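PDB 3HPD: hydroxyethylthiazole kinase from Pyrococcus horikoshii, which probably catalyses the ATP- and magnesium-dependent phosphorylation of the hydroxyl group of 4-methyl-5-beta-hydroxyethylthiazole, a step in thiamine diphosphate biosynthesis. Local coordinates for residues A[15-27]-A[57-71]. Sequence-based numbering, arbitrary orientation.
Sequences RPLVHNITNFVVM and ADAVVINIGTLDSGW
Neighbouring parallel strands of the ribokinase-type central sheet, 17-21 and 59-63, meet here, with N20 near M43 and V26 near G192, M43 and G192 being predicted substrate-binding residues. H19 and I21 each bond through N and O to the partner strand: H19 N to A59 O and V61 N to H19 O, then I21 N to V61 O (2.9 Å, nearly straight) and N63 N to I21 O. At the other end D58 OD2 takes L17 N on its anti lone pair at 2.9 Å, and D58 N bonds to L17 O. On one face V18 CG1 meets V61 CG2 at 3.6 Å, and N20 OD1 rests alongside V61 CB. At the C-terminal end of strand 59-63, N63 CG lies anti to the backbone N (chi1 -176°), which brings OD1 to both loops: G65 N reaches it in the carbonyl plane, making an Asx turn, and N23 ND2 comes from above that plane at 2.8 Å, the two amides 72° apart. A leucine in place of N63 would probably leave N23 ND2 and G65 N without their shared acceptor and let the two loops shift apart. T66 OG1 accepts from F24 N at 3.0 Å and shares a water with T22 O; that water sits over the centre of the W71 ring. F24 CE1 approaches W71 CZ2 obliquely (3.6 Å). H45 stacks on W71, and F24 meets F24 of both other subunits edge-to-face. Strand 40-43 flanks 17-21 and strand 89-92 flanks 59-63; helix 193-205 packs on V18, N20 and N63, helix 69-85 on I21 and I62.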
loop_
_atom_site.group_PDB
_atom_site.type_symbol
_atom_site.label_atom_id
_atom_site.label_comp_id
_atom_site.label_asym_id
_atom_site.label_seq_id
_atom_site.Cartn_x
_atom_site.Cartn_y
_atom_site.Cartn_z
ATOM N N ARG A 15 -8.359 -23.424 1.192
ATOM C CA ARG A 15 -8.411 -21.971 1.374
ATOM C C ARG A 15 -7.934 -21.580 2.780
ATOM O O ARG A 15 -8.686 -21.002 3.562
ATOM C CB ARG A 15 -9.844 -21.468 1.166
ATOM C CG ARG A 15 -10.482 -21.831 -0.180
ATOM C CD ARG A 15 -10.368 -20.702 -1.197
ATOM N NE ARG A 15 -9.331 -20.933 -2.197
ATOM C CZ ARG A 15 -9.553 -21.416 -3.412
ATOM N NH1 ARG A 15 -10.787 -21.726 -3.794
ATOM N NH2 ARG A 15 -8.541 -21.588 -4.246
ATOM N N PRO A 16 -6.670 -21.877 3.115
ATOM C CA PRO A 16 -6.144 -21.542 4.441
ATOM C C PRO A 16 -6.106 -20.042 4.753
ATOM O O PRO A 16 -5.945 -19.213 3.855
ATOM C CB PRO A 16 -4.748 -22.158 4.418
ATOM C CG PRO A 16 -4.349 -21.987 2.981
ATOM C CD PRO A 16 -5.602 -22.399 2.241
ATOM N N LEU A 17 -6.267 -19.710 6.032
ATOM C CA LEU A 17 -6.216 -18.322 6.484
ATOM C C LEU A 17 -4.774 -18.088 6.926
ATOM O O LEU A 17 -4.281 -18.764 7.828
ATOM C CB LEU A 17 -7.172 -18.097 7.664
ATOM C CG LEU A 17 -7.141 -16.711 8.323
ATOM C CD1 LEU A 17 -7.454 -15.635 7.289
ATOM C CD2 LEU A 17 -8.149 -16.655 9.461
ATOM N N VAL A 18 -4.098 -17.141 6.286
ATOM C CA VAL A 18 -2.707 -16.861 6.614
ATOM C C VAL A 18 -2.574 -15.513 7.302
ATOM O O VAL A 18 -2.818 -14.467 6.701
ATOM C CB VAL A 18 -1.830 -16.886 5.336
ATOM C CG1 VAL A 18 -0.367 -16.651 5.697
ATOM C CG2 VAL A 18 -1.998 -18.222 4.623
ATOM N N HIS A 19 -2.198 -15.556 8.575
ATOM C CA HIS A 19 -2.030 -14.356 9.381
ATOM C C HIS A 19 -0.681 -13.702 9.107
ATOM O O HIS A 19 0.365 -14.322 9.300
ATOM C CB HIS A 19 -2.135 -14.723 10.865
ATOM C CG HIS A 19 -1.916 -13.572 11.795
ATOM N ND1 HIS A 19 -1.718 -13.739 13.148
ATOM C CD2 HIS A 19 -1.861 -12.236 11.569
ATOM C CE1 HIS A 19 -1.549 -12.557 13.716
ATOM N NE2 HIS A 19 -1.631 -11.629 12.779
ATOM N N ASN A 20 -0.707 -12.447 8.663
ATOM C CA ASN A 20 0.521 -11.714 8.369
ATOM C C ASN A 20 0.771 -10.560 9.332
ATOM O O ASN A 20 -0.111 -9.730 9.565
ATOM C CB ASN A 20 0.483 -11.122 6.947
ATOM C CG ASN A 20 0.485 -12.177 5.862
ATOM O OD1 ASN A 20 1.466 -12.331 5.128
ATOM N ND2 ASN A 20 -0.617 -12.908 5.745
ATOM N N ILE A 21 1.970 -10.531 9.904
ATOM C CA ILE A 21 2.404 -9.437 10.767
ATOM C C ILE A 21 3.537 -9.010 9.850
ATOM O O ILE A 21 4.650 -9.529 9.919
ATOM C CB ILE A 21 2.931 -9.942 12.112
ATOM C CG1 ILE A 21 1.825 -10.733 12.820
ATOM C CG2 ILE A 21 3.371 -8.760 12.969
ATOM C CD1 ILE A 21 2.250 -11.375 14.122
ATOM N N THR A 22 3.233 -8.067 8.968
ATOM C CA THR A 22 4.185 -7.686 7.945
ATOM C C THR A 22 4.576 -6.209 7.837
ATOM O O THR A 22 4.257 -5.405 8.716
ATOM C CB THR A 22 3.640 -8.222 6.599
ATOM O OG1 THR A 22 4.638 -8.118 5.583
ATOM C CG2 THR A 22 2.382 -7.450 6.191
ATOM N N ASN A 23 5.278 -5.857 6.761
ATOM C CA ASN A 23 5.738 -4.481 6.585
ATOM C C ASN A 23 4.798 -3.608 5.756
ATOM O O ASN A 23 4.017 -4.101 4.944
ATOM C CB ASN A 23 7.176 -4.462 6.023
ATOM C CG ASN A 23 7.247 -4.735 4.530
ATOM O OD1 ASN A 23 6.755 -3.951 3.724
ATOM N ND2 ASN A 23 7.885 -5.844 4.157
ATOM N N PHE A 24 4.879 -2.300 5.981
ATOM C CA PHE A 24 4.008 -1.335 5.321
ATOM C C PHE A 24 4.046 -1.291 3.807
ATOM O O PHE A 24 3.058 -0.925 3.170
ATOM C CB PHE A 24 4.291 0.066 5.870
ATOM C CG PHE A 24 4.100 0.176 7.354
ATOM C CD1 PHE A 24 2.877 -0.148 7.935
ATOM C CD2 PHE A 24 5.142 0.598 8.173
ATOM C CE1 PHE A 24 2.698 -0.068 9.317
ATOM C CE2 PHE A 24 4.975 0.685 9.555
ATOM C CZ PHE A 24 3.748 0.355 10.128
ATOM N N VAL A 25 5.179 -1.658 3.227
ATOM C CA VAL A 25 5.324 -1.626 1.778
ATOM C C VAL A 25 4.602 -2.776 1.082
ATOM O O VAL A 25 4.173 -2.637 -0.066
ATOM C CB VAL A 25 6.824 -1.674 1.382
ATOM C CG1 VAL A 25 6.979 -1.619 -0.134
ATOM C CG2 VAL A 25 7.567 -0.524 2.033
ATOM N N VAL A 26 4.439 -3.896 1.779
ATOM C CA VAL A 26 3.819 -5.068 1.162
ATOM C C VAL A 26 2.451 -5.495 1.691
ATOM O O VAL A 26 1.969 -6.581 1.363
ATOM C CB VAL A 26 4.777 -6.274 1.247
ATOM C CG1 VAL A 26 6.161 -5.866 0.741
ATOM C CG2 VAL A 26 4.862 -6.782 2.687
ATOM N N MET A 27 1.822 -4.640 2.490
ATOM C CA MET A 27 0.509 -4.939 3.061
ATOM C C MET A 27 -0.534 -5.377 2.031
ATOM O O MET A 27 -1.111 -6.457 2.135
ATOM C CB MET A 27 -0.023 -3.714 3.811
ATOM C CG MET A 27 0.631 -3.442 5.164
ATOM S SD MET A 27 -0.053 -4.452 6.503
ATOM C CE MET A 27 1.118 -4.078 7.839
ATOM N N ALA A 57 -6.100 -18.366 12.599
ATOM C CA ALA A 57 -5.236 -18.651 11.453
ATOM C C ALA A 57 -4.720 -20.076 11.329
ATOM O O ALA A 57 -4.728 -20.845 12.288
ATOM C CB ALA A 57 -4.053 -17.686 11.457
ATOM N N ASP A 58 -4.261 -20.413 10.126
ATOM C CA ASP A 58 -3.714 -21.731 9.842
ATOM C C ASP A 58 -2.198 -21.652 9.713
ATOM O O ASP A 58 -1.503 -22.668 9.719
ATOM C CB ASP A 58 -4.333 -22.282 8.556
ATOM C CG ASP A 58 -5.828 -22.485 8.681
ATOM O OD1 ASP A 58 -6.237 -23.222 9.604
ATOM O OD2 ASP A 58 -6.590 -21.908 7.873
ATOM N N ALA A 59 -1.690 -20.429 9.604
ATOM C CA ALA A 59 -0.260 -20.199 9.490
ATOM C C ALA A 59 0.017 -18.734 9.795
ATOM O O ALA A 59 -0.867 -17.885 9.656
ATOM C CB ALA A 59 0.224 -20.548 8.088
ATOM N N VAL A 60 1.241 -18.444 10.224
ATOM C CA VAL A 60 1.631 -17.080 10.550
ATOM C C VAL A 60 2.873 -16.683 9.760
ATOM O O VAL A 60 3.863 -17.409 9.742
ATOM C CB VAL A 60 1.935 -16.932 12.066
ATOM C CG1 VAL A 60 2.370 -15.506 12.379
ATOM C CG2 VAL A 60 0.701 -17.300 12.883
ATOM N N VAL A 61 2.809 -15.531 9.101
ATOM C CA VAL A 61 3.935 -15.019 8.325
ATOM C C VAL A 61 4.434 -13.739 8.989
ATOM O O VAL A 61 3.667 -12.795 9.188
ATOM C CB VAL A 61 3.519 -14.709 6.862
ATOM C CG1 VAL A 61 4.668 -14.031 6.111
ATOM C CG2 VAL A 61 3.124 -16.000 6.155
ATOM N N ILE A 62 5.716 -13.724 9.346
ATOM C CA ILE A 62 6.332 -12.566 9.985
ATOM C C ILE A 62 7.340 -11.947 9.019
ATOM O O ILE A 62 8.222 -12.630 8.504
ATOM C CB ILE A 62 7.055 -12.967 11.294
ATOM C CG1 ILE A 62 6.036 -13.512 12.299
ATOM C CG2 ILE A 62 7.782 -11.754 11.882
ATOM C CD1 ILE A 62 6.655 -14.111 13.551
ATOM N N ASN A 63 7.192 -10.650 8.776
ATOM C CA ASN A 63 8.058 -9.919 7.856
ATOM C C ASN A 63 8.515 -8.643 8.568
ATOM O O ASN A 63 7.698 -7.780 8.881
ATOM C CB ASN A 63 7.257 -9.580 6.593
ATOM C CG ASN A 63 8.092 -8.901 5.535
ATOM O OD1 ASN A 63 8.823 -7.956 5.821
ATOM N ND2 ASN A 63 7.978 -9.373 4.297
ATOM N N ILE A 64 9.817 -8.523 8.811
ATOM C CA ILE A 64 10.374 -7.373 9.533
ATOM C C ILE A 64 10.797 -6.175 8.681
ATOM O O ILE A 64 11.524 -5.306 9.163
ATOM C CB ILE A 64 11.602 -7.802 10.365
ATOM C CG1 ILE A 64 12.742 -8.230 9.432
ATOM C CG2 ILE A 64 11.228 -8.952 11.287
ATOM C CD1 ILE A 64 14.034 -8.596 10.158
ATOM N N GLY A 65 10.331 -6.124 7.436
ATOM C CA GLY A 65 10.697 -5.044 6.527
ATOM C C GLY A 65 10.650 -3.607 7.026
ATOM O O GLY A 65 11.501 -2.791 6.661
ATOM N N THR A 66 9.652 -3.279 7.840
ATOM C CA THR A 66 9.520 -1.922 8.369
ATOM C C THR A 66 9.238 -1.970 9.864
ATOM O O THR A 66 8.371 -1.259 10.363
ATOM C CB THR A 66 8.366 -1.153 7.684
ATOM O OG1 THR A 66 7.140 -1.877 7.855
ATOM C CG2 THR A 66 8.646 -0.970 6.193
ATOM N N LEU A 67 9.983 -2.799 10.582
ATOM C CA LEU A 67 9.772 -2.942 12.016
ATOM C C LEU A 67 10.192 -1.763 12.883
ATOM O O LEU A 67 10.907 -0.864 12.444
ATOM C CB LEU A 67 10.490 -4.196 12.534
ATOM C CG LEU A 67 11.983 -4.435 12.248
ATOM C CD1 LEU A 67 12.710 -3.151 11.883
ATOM C CD2 LEU A 67 12.614 -5.089 13.473
ATOM N N ASP A 68 9.702 -1.780 14.117
ATOM C CA ASP A 68 10.050 -0.797 15.135
ATOM C C ASP A 68 9.841 -1.522 16.464
ATOM O O ASP A 68 9.466 -2.700 16.467
ATOM C CB ASP A 68 9.222 0.503 15.034
ATOM C CG ASP A 68 7.722 0.286 15.150
ATOM O OD1 ASP A 68 7.284 -0.580 15.933
ATOM O OD2 ASP A 68 6.975 1.022 14.465
ATOM N N SER A 69 10.100 -0.854 17.586
ATOM C CA SER A 69 9.958 -1.506 18.885
ATOM C C SER A 69 8.567 -2.088 19.124
ATOM O O SER A 69 8.433 -3.169 19.702
ATOM C CB SER A 69 10.320 -0.532 20.016
ATOM O OG SER A 69 9.487 0.611 20.007
ATOM N N GLY A 70 7.541 -1.376 18.672
ATOM C CA GLY A 70 6.180 -1.850 18.852
ATOM C C GLY A 70 5.892 -3.117 18.070
ATOM O O GLY A 70 5.341 -4.078 18.609
ATOM N N TRP A 71 6.261 -3.131 16.793
ATOM C CA TRP A 71 6.021 -4.306 15.966
ATOM C C TRP A 71 6.879 -5.487 16.396
ATOM O O TRP A 71 6.463 -6.639 16.276
ATOM C CB TRP A 71 6.263 -3.980 14.487
ATOM C CG TRP A 71 5.179 -3.123 13.906
ATOM C CD1 TRP A 71 4.954 -1.798 14.158
ATOM C CD2 TRP A 71 4.130 -3.546 13.028
ATOM N NE1 TRP A 71 3.825 -1.371 13.495
ATOM C CE2 TRP A 71 3.298 -2.427 12.794
ATOM C CE3 TRP A 71 3.804 -4.766 12.420
ATOM C CZ2 TRP A 71 2.166 -2.488 11.974
ATOM C CZ3 TRP A 71 2.673 -4.828 11.604
ATOM C CH2 TRP A 71 1.870 -3.696 11.393
HETATM O O HOH W 1 5.659 -3.146 9.995
#